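Local coordinates for enoyl-acyl carrier protein reductase (Uncultured bacterium, PDB 6KIA) that probably reduces the double bond of enoyl-acyl carrier protein intermediates with NADH, as a triclosan-resistant enzyme of fatty acid synthesis, at residues Gln132-Lys135 with Asp136-Lys140; Leu200-Met203 with Asn204-Glu207; Gly219-Ala222 with Ile223-Arg226; Lys266-Leu269 with Glu270-Ala273. All coordinates share one frame; numbering follows the deposited sequence.

Contact 1. Residues Gln132-Lys135 with Asp136-Lys140; sequences QRFK and DGVAK
Four successive i to i+4 backbone bonds, from Asp136 N to Gln132 O through Ala139 N to Lys135 O, carry helix 120-146 unbroken through residues 132-140. On the exposed side, Gln132 reaches forward one turn to Asp136. Its chain leaves with CG anti to the backbone N (chi1 -174°) and then bends at chi2, which carries NE2 to 2.8 Å from Asp136 OD1. The bond lies close to the amide plane of Gln132 but meets OD1 from above the carboxylate plane, and the N-H...O angle of 142° leaves it clearly bent.

On the buried side the same spacing brings hydrocarbon together. Val138 CG2 sits 3.5 Å from Phe134 CE2, meeting the ring obliquely, and it also lies 3.3 Å from Phe134 O. Both side chains pack on Leu86 and on Phe25 of strand 21-25, and the Phe134 ring comes within about 5 Å of the bound NADH. Arg133 points elsewhere, its guanidinium held by Asp93 and by the carbonyl of Met87. Polar pairing outside and apolar packing inside mark an amphipathic helix, here one laid against the nucleotide-binding Rossmann-type sheet.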
loop_
_atom_site.group_PDB
_atom_site.type_symbol
_atom_site.label_atom_id
_atom_site.label_comp_id
_atom_site.label_asym_id
_atom_site.label_seq_id
_atom_site.Cartn_x
_atom_site.Cartn_y
_atom_site.Cartn_z
ATOM N N GLN A 132 14.228 -3.785 -18.151
ATOM C CA GLN A 132 15.477 -4.527 -18.131
ATOM C C GLN A 132 16.442 -3.930 -17.105
ATOM O O GLN A 132 17.169 -4.666 -16.423
ATOM C CB GLN A 132 16.118 -4.532 -19.521
ATOM C CG GLN A 132 17.357 -5.423 -19.629
ATOM C CD GLN A 132 17.023 -6.878 -19.393
ATOM O OE1 GLN A 132 16.260 -7.482 -20.157
ATOM N NE2 GLN A 132 17.575 -7.450 -18.326
ATOM N N ARG A 133 16.409 -2.610 -16.956
ATOM C CA ARG A 133 17.163 -1.962 -15.895
ATOM C C ARG A 133 16.773 -2.497 -14.521
ATOM O O ARG A 133 17.653 -2.811 -13.709
ATOM C CB ARG A 133 16.962 -0.449 -15.927
ATOM C CG ARG A 133 17.668 0.252 -14.787
ATOM C CD ARG A 133 17.457 1.760 -14.811
ATOM N NE ARG A 133 16.044 2.133 -14.777
ATOM C CZ ARG A 133 15.239 1.953 -13.739
ATOM N NH1 ARG A 133 15.697 1.367 -12.628
ATOM N NH2 ARG A 133 13.968 2.336 -13.825
ATOM N N PHE A 134 15.466 -2.580 -14.264
ATOM C CA PHE A 134 14.998 -3.075 -12.962
ATOM C C PHE A 134 15.371 -4.544 -12.726
ATOM O O PHE A 134 15.829 -4.900 -11.631
ATOM C CB PHE A 134 13.486 -2.894 -12.810
ATOM C CG PHE A 134 12.993 -3.162 -11.414
ATOM C CD1 PHE A 134 13.073 -2.178 -10.428
ATOM C CD2 PHE A 134 12.446 -4.394 -11.084
ATOM C CE1 PHE A 134 12.619 -2.448 -9.129
ATOM C CE2 PHE A 134 11.981 -4.652 -9.791
ATOM C CZ PHE A 134 12.074 -3.677 -8.823
ATOM N N LYS A 135 15.194 -5.395 -13.737
ATOM C CA LYS A 135 15.597 -6.800 -13.604
ATOM C C LYS A 135 17.091 -6.964 -13.343
ATOM O O LYS A 135 17.506 -7.790 -12.517
ATOM C CB LYS A 135 15.223 -7.598 -14.851
ATOM C CG LYS A 135 13.724 -7.820 -15.052
ATOM C CD LYS A 135 13.531 -8.630 -16.331
ATOM C CE LYS A 135 12.084 -8.983 -16.592
ATOM N NZ LYS A 135 11.959 -9.717 -17.882
ATOM N N ASP A 136 17.896 -6.186 -14.058
ATOM C CA ASP A 136 19.343 -6.228 -13.892
ATOM C C ASP A 136 19.711 -5.773 -12.470
ATOM O O ASP A 136 20.597 -6.349 -11.816
ATOM C CB ASP A 136 20.031 -5.339 -14.942
ATOM C CG ASP A 136 19.983 -5.938 -16.356
ATOM O OD1 ASP A 136 19.651 -7.132 -16.512
ATOM O OD2 ASP A 136 20.291 -5.208 -17.315
ATOM N N GLY A 137 19.008 -4.748 -11.989
ATOM C CA GLY A 137 19.165 -4.304 -10.615
ATOM C C GLY A 137 18.829 -5.394 -9.606
ATOM O O GLY A 137 19.593 -5.645 -8.666
ATOM N N VAL A 138 17.689 -6.057 -9.806
ATOM C CA VAL A 138 17.250 -7.120 -8.925
ATOM C C VAL A 138 18.299 -8.234 -8.905
ATOM O O VAL A 138 18.583 -8.789 -7.857
ATOM C CB VAL A 138 15.872 -7.690 -9.329
ATOM C CG1 VAL A 138 15.551 -8.951 -8.525
ATOM C CG2 VAL A 138 14.800 -6.664 -9.085
ATOM N N ALA A 139 18.887 -8.534 -10.060
ATOM C CA ALA A 139 19.934 -9.565 -10.120
ATOM C C ALA A 139 21.163 -9.153 -9.305
ATOM O O ALA A 139 21.696 -9.980 -8.548
ATOM C CB ALA A 139 20.314 -9.850 -11.566
ATOM N N LYS A 140 21.605 -7.895 -9.453
ATOM C CA LYS A 140 22.651 -7.338 -8.584
ATOM C C LYS A 140 22.373 -7.540 -7.098
ATOM O O LYS A 140 23.213 -8.071 -6.345
ATOM C CB LYS A 140 22.828 -5.840 -8.829
ATOM C CG LYS A 140 24.066 -5.404 -9.590
ATOM C CD LYS A 140 24.963 -4.654 -8.609
ATOM C CE LYS A 140 25.861 -3.634 -9.280
ATOM N NZ LYS A 140 26.605 -2.831 -8.259
#

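Contact 2. Residues Leu200-Met203 with Asn204-Glu207; sequences LILM and NFDE
Leu202 O is gripped twice: Asp206 N donates to it at 3.0 Å, and a water donates to it at 2.8 Å. The same water gives its other hydrogen to Asp206 OD1, also at 2.8 Å, and so ties the carboxylate back to the carbonyl one turn earlier. Asp206 OD1 itself stays 4.0 Å from Leu202 O, and the water bridges two acceptors that could not bond to each other. With CG beside its own backbone N (chi1 -86°), the Asp206 carboxylate is turned back along the helix to where the water lies; the side chain also packs on Ala265 and Arg268 of helix 263-278.

Ile201 and Phe205 run side by side in the same direction. The branch methyl CG2 of Ile201 lies over one face of the Phe205 ring, displaced toward its rim, and makes a CH-pi contact 3.7 Å from the ring centroid and 25° off the normal. Its closest ring atoms are CZ and CE1. Leu202 CD2 approaches Phe205 CD2 more loosely.

The Asn204 amide bonds to the loops at Gly164, Asp91 and Phe90, while Glu207 splits its carboxylate, OE2 forming a salt bridge with Arg127 of helix 120-146 and OE1 bonding to Asn211 farther along its own helix. The buried amide is thus satisfied by neighbouring loops, and the buried glutamate by an arginine of another helix and an asparagine of its own. The ring is packed by a methyl, and the water keeps two acceptors, Asp206 OD1 and the Leu202 carbonyl, from facing each other unscreened.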
loop_
_atom_site.group_PDB
_atom_site.type_symbol
_atom_site.label_atom_id
_atom_site.label_comp_id
_atom_site.label_asym_id
_atom_site.label_seq_id
_atom_site.Cartn_x
_atom_site.Cartn_y
_atom_site.Cartn_z
ATOM N N LEU A 200 -0.905 5.607 -20.180
ATOM C CA LEU A 200 0.515 5.553 -19.839
ATOM C C LEU A 200 0.712 5.351 -18.334
ATOM O O LEU A 200 1.497 4.486 -17.896
ATOM C CB LEU A 200 1.212 6.840 -20.289
ATOM C CG LEU A 200 2.659 6.982 -19.842
ATOM C CD1 LEU A 200 3.480 5.814 -20.394
ATOM C CD2 LEU A 200 3.222 8.307 -20.317
ATOM N N ILE A 201 -0.010 6.156 -17.557
ATOM C CA ILE A 201 0.038 6.055 -16.101
ATOM C C ILE A 201 -0.343 4.651 -15.622
ATOM O O ILE A 201 0.345 4.088 -14.787
ATOM C CB ILE A 201 -0.860 7.106 -15.444
ATOM C CG1 ILE A 201 -0.256 8.494 -15.670
ATOM C CG2 ILE A 201 -1.027 6.823 -13.948
ATOM C CD1 ILE A 201 -1.157 9.618 -15.245
ATOM N N LEU A 202 -1.410 4.075 -16.171
ATOM C CA LEU A 202 -1.820 2.714 -15.806
ATOM C C LEU A 202 -0.747 1.670 -16.157
ATOM O O LEU A 202 -0.568 0.703 -15.428
ATOM C CB LEU A 202 -3.140 2.356 -16.493
ATOM C CG LEU A 202 -4.426 2.987 -15.948
ATOM C CD1 LEU A 202 -5.556 2.732 -16.926
ATOM C CD2 LEU A 202 -4.774 2.400 -14.605
ATOM N N MET A 203 -0.058 1.851 -17.293
ATOM C CA MET A 203 1.067 0.963 -17.623
ATOM C C MET A 203 2.172 1.052 -16.547
ATOM O O MET A 203 2.742 0.028 -16.092
ATOM C CB MET A 203 1.626 1.326 -18.999
ATOM C CG MET A 203 0.623 1.124 -20.104
ATOM S SD MET A 203 1.276 1.687 -21.685
ATOM C CE MET A 203 2.985 1.239 -21.525
ATOM N N ASN A 204 2.460 2.282 -16.128
ATOM C CA ASN A 204 3.487 2.469 -15.107
ATOM C C ASN A 204 3.058 1.876 -13.765
ATOM O O ASN A 204 3.875 1.283 -13.053
ATOM C CB ASN A 204 3.818 3.952 -14.943
ATOM C CG ASN A 204 5.294 4.191 -14.669
ATOM O OD1 ASN A 204 6.159 3.402 -15.078
ATOM N ND2 ASN A 204 5.590 5.274 -13.973
ATOM N N PHE A 205 1.773 2.014 -13.436
ATOM C CA PHE A 205 1.209 1.423 -12.218
ATOM C C PHE A 205 1.388 -0.094 -12.254
ATOM O O PHE A 205 1.817 -0.702 -11.266
ATOM C CB PHE A 205 -0.295 1.730 -12.058
ATOM C CG PHE A 205 -0.625 3.138 -11.591
ATOM C CD1 PHE A 205 0.348 4.108 -11.430
ATOM C CD2 PHE A 205 -1.955 3.474 -11.321
ATOM C CE1 PHE A 205 -0.011 5.405 -11.004
ATOM C CE2 PHE A 205 -2.323 4.766 -10.895
ATOM C CZ PHE A 205 -1.347 5.722 -10.741
ATOM N N ASP A 206 1.056 -0.724 -13.382
ATOM C CA ASP A 206 1.265 -2.172 -13.469
ATOM C C ASP A 206 2.723 -2.503 -13.190
ATOM O O ASP A 206 3.011 -3.467 -12.463
ATOM C CB ASP A 206 0.874 -2.728 -14.838
ATOM C CG ASP A 206 -0.599 -3.076 -14.955
ATOM O OD1 ASP A 206 -1.361 -2.943 -13.972
ATOM O OD2 ASP A 206 -1.002 -3.489 -16.068
ATOM N N GLU A 207 3.648 -1.714 -13.742
ATOM C CA GLU A 207 5.068 -2.039 -13.538
ATOM C C GLU A 207 5.497 -1.922 -12.060
ATOM O O GLU A 207 6.129 -2.842 -11.497
ATOM C CB GLU A 207 5.969 -1.139 -14.392
ATOM C CG GLU A 207 5.980 -1.424 -15.883
ATOM C CD GLU A 207 6.132 -2.893 -16.233
ATOM O OE1 GLU A 207 6.804 -3.636 -15.478
ATOM O OE2 GLU A 207 5.635 -3.292 -17.310
HETATM O O HOH W 1 -2.785 -0.561 -14.212
#

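Contact 3. Residues Gly219-Ala222 with Ile223-Arg226; sequences GSAA and IRAR
Arg224 folds back over the first turn of helix 221-229. Its CB lies 3.5 Å from Ser220 O, the carbonyl that accepts the Arg224 backbone N-H at 2.9 Å. CG then departs opposite the backbone N (chi1 -177°), and the chain bends at chi3 to bring the guanidinium across Ala221. Ala221 CA sits over one face of that group, 3.9 Å from CZ and 3.7 Å from NH1, while NH2 lies beside Ala221 CB. At the edge, close to the guanidinium plane, Ser220 OG is 3.9 Å from NH1, a neighbour without a direct bond. The two meet through a common partner instead: both Arg224 NH1 and Ser220 OG bond to Tyr236 OH, and NH1 also reaches the carbonyl of Ile217.

Ser220 marks the break between helices 196-219 and 221-229 and occupies the N-cap position, but its side chain does not cap; OG bonds back to Leu216 O. A water spans the junction in its place, donating to Gly219 O and accepting from Ile223 N at 3.0 Å. Farther on, Arg226 forms salt bridges with Asp146 and Asp151. The junction is therefore bridged at the backbone by a water and at the side chains by the Tyr236 hydroxyl, and Arg224 NH1 has two neutral acceptors, which would probably help to stabilise its charge.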
loop_
_atom_site.group_PDB
_atom_site.type_symbol
_atom_site.label_atom_id
_atom_site.label_comp_id
_atom_site.label_asym_id
_atom_site.label_seq_id
_atom_site.Cartn_x
_atom_site.Cartn_y
_atom_site.Cartn_z
ATOM N N GLY A 219 13.551 -13.143 -9.401
ATOM C CA GLY A 219 14.912 -12.726 -9.124
ATOM C C GLY A 219 15.502 -13.465 -7.933
ATOM O O GLY A 219 16.716 -13.701 -7.892
ATOM N N SER A 220 14.651 -13.881 -6.995
ATOM C CA SER A 220 15.125 -14.563 -5.787
ATOM C C SER A 220 15.061 -16.096 -5.892
ATOM O O SER A 220 15.255 -16.807 -4.900
ATOM C CB SER A 220 14.316 -14.086 -4.577
ATOM O OG SER A 220 12.939 -14.417 -4.729
ATOM N N ALA A 221 14.815 -16.599 -7.099
ATOM C CA ALA A 221 14.574 -18.026 -7.308
ATOM C C ALA A 221 15.738 -18.907 -6.881
ATOM O O ALA A 221 15.515 -19.971 -6.298
ATOM C CB ALA A 221 14.242 -18.301 -8.790
ATOM N N ALA A 222 16.966 -18.483 -7.182
ATOM C CA ALA A 222 18.157 -19.276 -6.851
ATOM C C ALA A 222 18.332 -19.362 -5.341
ATOM O O ALA A 222 18.609 -20.434 -4.783
ATOM C CB ALA A 222 19.390 -18.691 -7.495
ATOM N N ILE A 223 18.162 -18.222 -4.678
ATOM C CA ILE A 223 18.189 -18.196 -3.222
ATOM C C ILE A 223 17.124 -19.120 -2.638
ATOM O O ILE A 223 17.400 -19.923 -1.735
ATOM C CB ILE A 223 17.964 -16.751 -2.686
ATOM C CG1 ILE A 223 19.139 -15.853 -3.076
ATOM C CG2 ILE A 223 17.793 -16.768 -1.183
ATOM C CD1 ILE A 223 18.907 -14.360 -2.785
ATOM N N ARG A 224 15.894 -18.975 -3.133
ATOM C CA ARG A 224 14.757 -19.788 -2.698
ATOM C C ARG A 224 15.080 -21.283 -2.803
ATOM O O ARG A 224 14.860 -22.044 -1.858
ATOM C CB ARG A 224 13.488 -19.438 -3.496
ATOM C CG ARG A 224 12.270 -20.202 -3.030
ATOM C CD ARG A 224 10.969 -19.691 -3.686
ATOM N NE ARG A 224 10.908 -19.950 -5.125
ATOM C CZ ARG A 224 11.044 -19.018 -6.066
ATOM N NH1 ARG A 224 11.254 -17.748 -5.729
ATOM N NH2 ARG A 224 10.974 -19.353 -7.352
ATOM N N ALA A 225 15.539 -21.696 -3.979
ATOM C CA ALA A 225 15.887 -23.098 -4.203
ATOM C C ALA A 225 16.955 -23.590 -3.220
ATOM O O ALA A 225 16.834 -24.681 -2.650
ATOM C CB ALA A 225 16.356 -23.295 -5.620
ATOM N N ARG A 226 17.985 -22.778 -3.001
ATOM C CA ARG A 226 19.080 -23.229 -2.154
ATOM C C ARG A 226 18.607 -23.363 -0.699
ATOM O O ARG A 226 18.958 -24.332 0.004
ATOM C CB ARG A 226 20.291 -22.286 -2.275
ATOM C CG ARG A 226 21.341 -22.437 -1.163
ATOM C CD ARG A 226 22.530 -21.501 -1.341
ATOM N NE ARG A 226 22.186 -20.086 -1.188
ATOM C CZ ARG A 226 22.103 -19.478 -0.011
ATOM N NH1 ARG A 226 22.317 -20.172 1.104
ATOM N NH2 ARG A 226 21.790 -18.186 0.056
HETATM O O HOH W 2 18.363 -15.694 -6.193
#

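Contact 4. Residues Lys266-Leu269 with Glu270-Ala273; sequences KMRL and ERIA. With NAI (1,4-dihydronicotinamide adenine dinucleotide), chain D.
The guanidinium groups of Arg268 and Arg271 stand almost perpendicular, their planes 80° apart, with Arg268 NH1 lying 3.8 Å from Arg271 NH2 at the in-plane edge of the Arg271 group. A water beside the pair lies near both planes, accepting from Arg268 NH1 at 3.2 Å and, in a weak bond, from Arg271 NH2. Arg268 runs extended from CG to NE, and its NE is bonded to Asn211 of helix 196-219. Arg271 instead bends at chi3 (-54°) and folds back over the preceding turn: Arg268 CA and Met267 O lie over one face of its guanidinium, and NH2 comes to 3.5 Å from Arg268 CB.

Met267 and Glu270 cross at a slant, with Met267 CG 3.7 Å from Glu270 OE1. That oxygen takes a 2.6 Å bond from a water, which also reaches weakly to Met267 O, while OE2 bonds to His242 and Asn287.

Lys266 leads away from its helical neighbours toward the cofactor. Its NZ donates to both hydroxyls of the nicotinamide ribose, O2D at 2.8 Å and O3D at 3.0 Å, and to the carbonyl of Tyr239. This three-way grip holds NZ against the ribose and probably helps to position the nicotinamide. Where the two arginines meet, the water accepting from both groups, and Asn211 accepting from Arg268 NE, would probably ease the closeness of like charges.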
loop_
_atom_site.group_PDB
_atom_site.type_symbol
_atom_site.label_atom_id
_atom_site.label_comp_id
_atom_site.label_asym_id
_atom_site.label_seq_id
_atom_site.Cartn_x
_atom_site.Cartn_y
_atom_site.Cartn_z
ATOM N N LYS A 266 -3.393 -3.639 -8.574
ATOM C CA LYS A 266 -3.504 -4.468 -7.365
ATOM C C LYS A 266 -4.120 -5.843 -7.705
ATOM O O LYS A 266 -3.806 -6.839 -7.058
ATOM C CB LYS A 266 -4.332 -3.772 -6.280
ATOM C CG LYS A 266 -3.607 -2.567 -5.616
ATOM C CD LYS A 266 -2.327 -3.053 -4.900
ATOM C CE LYS A 266 -1.719 -1.933 -4.054
ATOM N NZ LYS A 266 -0.428 -2.296 -3.388
ATOM N N MET A 267 -5.018 -5.899 -8.694
ATOM C CA MET A 267 -5.559 -7.217 -9.049
ATOM C C MET A 267 -4.531 -8.037 -9.836
ATOM O O MET A 267 -4.490 -9.278 -9.744
ATOM C CB MET A 267 -6.877 -7.077 -9.810
ATOM C CG MET A 267 -7.994 -6.692 -8.858
ATOM S SD MET A 267 -9.624 -6.565 -9.664
ATOM C CE MET A 267 -9.378 -5.126 -10.684
ATOM N N ARG A 268 -3.664 -7.352 -10.569
ATOM C CA ARG A 268 -2.578 -8.053 -11.240
ATOM C C ARG A 268 -1.577 -8.603 -10.210
ATOM O O ARG A 268 -1.066 -9.716 -10.347
ATOM C CB ARG A 268 -1.865 -7.125 -12.218
ATOM C CG ARG A 268 -0.798 -7.811 -13.046
ATOM C CD ARG A 268 -0.182 -6.855 -14.060
ATOM N NE ARG A 268 0.777 -7.555 -14.906
ATOM C CZ ARG A 268 0.456 -8.221 -16.014
ATOM N NH1 ARG A 268 -0.799 -8.247 -16.447
ATOM N NH2 ARG A 268 1.400 -8.841 -16.699
ATOM N N LEU A 269 -1.350 -7.832 -9.154
ATOM C CA LEU A 269 -0.526 -8.276 -8.028
ATOM C C LEU A 269 -1.079 -9.562 -7.409
ATOM O O LEU A 269 -0.333 -10.531 -7.164
ATOM C CB LEU A 269 -0.451 -7.169 -6.972
ATOM C CG LEU A 269 0.313 -7.467 -5.679
ATOM C CD1 LEU A 269 1.818 -7.514 -5.960
ATOM C CD2 LEU A 269 -0.031 -6.424 -4.610
ATOM N N GLU A 270 -2.385 -9.571 -7.170
ATOM C CA GLU A 270 -3.054 -10.776 -6.677
ATOM C C GLU A 270 -2.833 -11.965 -7.615
ATOM O O GLU A 270 -2.505 -13.070 -7.168
ATOM C CB GLU A 270 -4.545 -10.527 -6.507
ATOM C CG GLU A 270 -4.860 -9.565 -5.388
ATOM C CD GLU A 270 -6.306 -9.143 -5.378
ATOM O OE1 GLU A 270 -6.994 -9.344 -6.406
ATOM O OE2 GLU A 270 -6.739 -8.580 -4.362
ATOM N N ARG A 271 -3.015 -11.736 -8.917
ATOM C CA ARG A 271 -2.820 -12.830 -9.877
ATOM C C ARG A 271 -1.385 -13.380 -9.867
ATOM O O ARG A 271 -1.177 -14.586 -9.999
ATOM C CB ARG A 271 -3.197 -12.393 -11.289
ATOM C CG ARG A 271 -4.685 -12.175 -11.463
ATOM C CD ARG A 271 -5.100 -12.033 -12.933
ATOM N NE ARG A 271 -4.379 -11.000 -13.680
ATOM C CZ ARG A 271 -4.725 -9.718 -13.722
ATOM N NH1 ARG A 271 -5.783 -9.289 -13.043
ATOM N NH2 ARG A 271 -4.008 -8.869 -14.443
ATOM N N ILE A 272 -0.399 -12.500 -9.716
ATOM C CA ILE A 272 0.991 -12.943 -9.600
ATOM C C ILE A 272 1.159 -13.868 -8.385
ATOM O O ILE A 272 1.781 -14.949 -8.481
ATOM C CB ILE A 272 1.954 -11.732 -9.507
ATOM C CG1 ILE A 272 2.013 -11.001 -10.849
ATOM C CG2 ILE A 272 3.365 -12.180 -9.091
ATOM C CD1 ILE A 272 2.578 -9.592 -10.761
ATOM N N ALA A 273 0.570 -13.478 -7.255
ATOM C CA ALA A 273 0.619 -14.334 -6.056
ATOM C C ALA A 273 -0.045 -15.688 -6.292
ATOM O O ALA A 273 0.471 -16.726 -5.868
ATOM C CB ALA A 273 -0.038 -13.642 -4.859
HETATM P PA NAI D . 4.531 4.554 1.587
HETATM O O1A NAI D . 5.173 4.574 2.941
HETATM O O2A NAI D . 4.649 5.812 0.751
HETATM O O5B NAI D . 5.106 3.286 0.819
HETATM C C5B NAI D . 5.232 3.317 -0.588
HETATM C C4B NAI D . 6.243 2.168 -0.888
HETATM O O4B NAI D . 6.303 2.074 -2.436
HETATM C C3B NAI D . 7.431 2.421 -0.468
HETATM O O3B NAI D . 8.099 1.216 0.091
HETATM C C2B NAI D . 8.246 2.959 -1.802
HETATM O O2B NAI D . 9.698 2.846 -1.568
HETATM C C1B NAI D . 7.797 2.211 -2.749
HETATM N N9A NAI D . 7.785 2.920 -4.045
HETATM C C8A NAI D . 7.108 3.971 -4.542
HETATM N N7A NAI D . 7.521 4.176 -5.790
HETATM C C5A NAI D . 8.458 3.240 -6.076
HETATM C C6A NAI D . 9.169 3.069 -7.254
HETATM N N6A NAI D . 9.178 3.759 -8.514
HETATM N N1A NAI D . 10.062 2.067 -7.315
HETATM C C2A NAI D . 10.262 1.253 -6.232
HETATM N N3A NAI D . 9.548 1.425 -5.057
HETATM C C4A NAI D . 8.639 2.448 -5.000
HETATM O O3 NAI D . 2.907 4.262 1.701
HETATM P PN NAI D . 2.131 2.893 2.055
HETATM O O1N NAI D . 2.579 2.365 3.383
HETATM O O2N NAI D . 0.667 3.303 2.018
HETATM O O5D NAI D . 2.459 1.851 0.893
HETATM C C5D NAI D . 3.014 0.577 1.174
HETATM C C4D NAI D . 2.094 -0.487 0.533
HETATM O O4D NAI D . 0.954 -0.513 1.197
HETATM C C3D NAI D . 1.727 -0.093 -0.896
HETATM O O3D NAI D . 1.876 -1.150 -1.783
HETATM C C2D NAI D . 0.226 0.239 -0.744
HETATM O O2D NAI D . -0.420 0.167 -2.064
HETATM C C1D NAI D . -0.203 -0.635 0.127
HETATM N N1N NAI D . -1.470 -0.266 0.758
HETATM C C2N NAI D . -1.719 1.016 1.201
HETATM C C3N NAI D . -2.971 1.335 1.743
HETATM C C7N NAI D . -3.266 2.736 2.277
HETATM O O7N NAI D . -4.423 3.108 2.454
HETATM N N7N NAI D . -2.179 3.599 2.575
HETATM C C4N NAI D . -3.973 0.384 1.869
HETATM C C5N NAI D . -3.692 -0.926 1.463
HETATM C C6N NAI D . -2.446 -1.238 0.907
HETATM O O HOH W 3 -7.443 -10.530 -8.669
HETATM O O HOH W 4 -3.413 -6.563 -15.876
#

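The four contacts follow one another along the chain, on four helices of the Rossmann-type enzyme. Contacts 2 and 4 are 14 Å apart between centres and touch directly, Asp206 CG lying 3.9 Å from Arg268 CD, so helices 196-219 and 263-278 pack together beside the cofactor. Contacts 1 and 3, with centres 15 Å apart, meet where Val138 CG1 is 3.9 Å from Gly219 CA. Contact 4 alone bonds the NADH, through Lys266; contact 1 approaches it with Phe134 and contact 2 with Asn204, at about 5 and 7 Å from the side chains. Contact 3 lies farther out, its centre 25 Å from the centre of the chain and its nearest atoms about 10 Å from contact 4.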